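Local coordinates for pyridoxamine 5'-phosphate oxidase (Burkholderia, PDB 4HMW) that catalyses FMN-dependent oxidations by molecular oxygen in the terminal steps of core phenazine biosynthesis, releasing hydrogen peroxide, at the interface of chains A and B. Coordinates in Å, arbitrary orientation; residue numbers count along the deposited sequence, not the author numbering. Chains: chain A/B, Pyridoxamine 5'-phosphate oxidase.

The interface of chains A and B. Residues chain A 193-195, 215; chain B 139, 143, 155.
B:Ser143 and A:Pro215 make a hydrogen bond across this patch of the two-fold symmetric PhzG homodimer interface. The chain A side is formed by the C-terminal dimerisation region, and A:Pro215 is the last residue of its chain. The hydroxyl OG of B:Ser143 donates to the terminal carboxylate, with OG of B:Ser143 2.8 Å from O of A:Pro215. The bond lies in the carboxylate plane, on a lone pair, with a C=O...donor angle of 137°. OG of B:Ser143 stands anti to its own backbone N (chi1 -180°), which turns the hydroxyl toward the chain end. The chain terminus of one subunit is thus received just beyond helix 134-142 of the other.

Within chain A, a local bond ties the loop A:Asp193 to A:Leu195 together. The backbone N of A:Leu195 donates to OD1 of A:Asp193 at 3.0 Å, from above the carboxylate plane.

Van der Waals packing accompanies these bonds. The proline ring lies against the same serine, with CD of A:Pro215 3.4 Å from OG of B:Ser143. From helix 152-165, B:Leu155 meets the ring tip to tip, its CD1 4.1 Å from CD of A:Pro215.

B:Met139, on helix 134-142, packs against the loop. Its CG is anti to the backbone N (chi1 -176°), and bends at chi2 and chi3 bring CE to the loop. CG touches CB of A:Arg194 at 3.9 Å. The contact to A:Arg194 is made by the root of that side chain and by its backbone O, not by the guanidinium. At the other end of the thioether, CE of B:Met139 lies 4.1 Å from CB of A:Leu195. The backbone O of A:Asp193 faces chain B, 3.5 Å from the methyl CE of B:Met139.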
loop_
_atom_site.group_PDB
_atom_site.type_symbol
_atom_site.label_atom_id
_atom_site.label_comp_id
_atom_site.label_asym_id
_atom_site.label_seq_id
_atom_site.Cartn_x
_atom_site.Cartn_y
_atom_site.Cartn_z
ATOM N N ASP A 193 -24.334 0.826 -1.776
ATOM C CA ASP A 193 -24.850 0.925 -3.157
ATOM C C ASP A 193 -23.769 1.081 -4.242
ATOM O O ASP A 193 -24.090 1.347 -5.411
ATOM C CB ASP A 193 -25.889 2.045 -3.285
ATOM C CG ASP A 193 -25.302 3.447 -3.124
ATOM O OD1 ASP A 193 -24.071 3.624 -2.946
ATOM O OD2 ASP A 193 -26.105 4.405 -3.189
ATOM N N ARG A 194 -22.509 0.906 -3.844
ATOM C CA ARG A 194 -21.345 0.982 -4.738
ATOM C C ARG A 194 -20.959 2.385 -5.195
ATOM O O ARG A 194 -19.954 2.543 -5.891
ATOM C CB ARG A 194 -21.545 0.105 -5.968
ATOM C CG ARG A 194 -21.709 -1.360 -5.650
ATOM C CD ARG A 194 -22.174 -2.079 -6.912
ATOM N NE ARG A 194 -22.690 -3.403 -6.609
ATOM C CZ ARG A 194 -21.951 -4.507 -6.584
ATOM N NH1 ARG A 194 -20.648 -4.457 -6.868
ATOM N NH2 ARG A 194 -22.525 -5.666 -6.275
ATOM N N LEU A 195 -21.759 3.389 -4.845
ATOM C CA LEU A 195 -21.393 4.770 -5.142
ATOM C C LEU A 195 -20.525 5.330 -4.003
ATOM O O LEU A 195 -20.963 6.123 -3.174
ATOM C CB LEU A 195 -22.645 5.618 -5.391
ATOM C CG LEU A 195 -22.456 6.637 -6.528
ATOM C CD1 LEU A 195 -23.768 7.317 -6.906
ATOM C CD2 LEU A 195 -21.418 7.678 -6.150
ATOM N N PRO A 215 -16.800 6.799 -8.588
ATOM C CA PRO A 215 -16.274 5.578 -7.959
ATOM C C PRO A 215 -15.697 4.546 -8.933
ATOM O O PRO A 215 -16.053 4.516 -10.125
ATOM C CB PRO A 215 -17.502 4.998 -7.249
ATOM C CG PRO A 215 -18.672 5.452 -8.116
ATOM C CD PRO A 215 -18.271 6.859 -8.548
ATOM O OXT PRO A 215 -14.859 3.702 -8.497
ATOM N N MET B 139 -23.266 0.006 -12.169
ATOM C CA MET B 139 -22.524 1.111 -11.585
ATOM C C MET B 139 -21.233 1.367 -12.377
ATOM O O MET B 139 -20.841 2.523 -12.597
ATOM C CB MET B 139 -22.205 0.853 -10.098
ATOM C CG MET B 139 -21.510 2.045 -9.400
ATOM S SD MET B 139 -22.476 3.559 -9.506
ATOM C CE MET B 139 -23.860 3.165 -8.430
ATOM N N SER B 143 -20.496 4.963 -14.155
ATOM C CA SER B 143 -19.391 5.715 -13.588
ATOM C C SER B 143 -18.171 5.762 -14.502
ATOM O O SER B 143 -17.756 4.731 -15.049
ATOM C CB SER B 143 -18.963 5.064 -12.274
ATOM O OG SER B 143 -17.878 5.818 -11.724
ATOM N N LEU B 155 -26.025 10.044 -11.272
ATOM C CA LEU B 155 -25.250 8.824 -11.439
ATOM C C LEU B 155 -26.011 7.645 -10.821
ATOM O O LEU B 155 -26.209 6.604 -11.453
ATOM C CB LEU B 155 -23.875 8.996 -10.773
ATOM C CG LEU B 155 -22.708 8.258 -11.436
ATOM C CD1 LEU B 155 -21.433 8.440 -10.626
ATOM C CD2 LEU B 155 -23.021 6.813 -11.604
#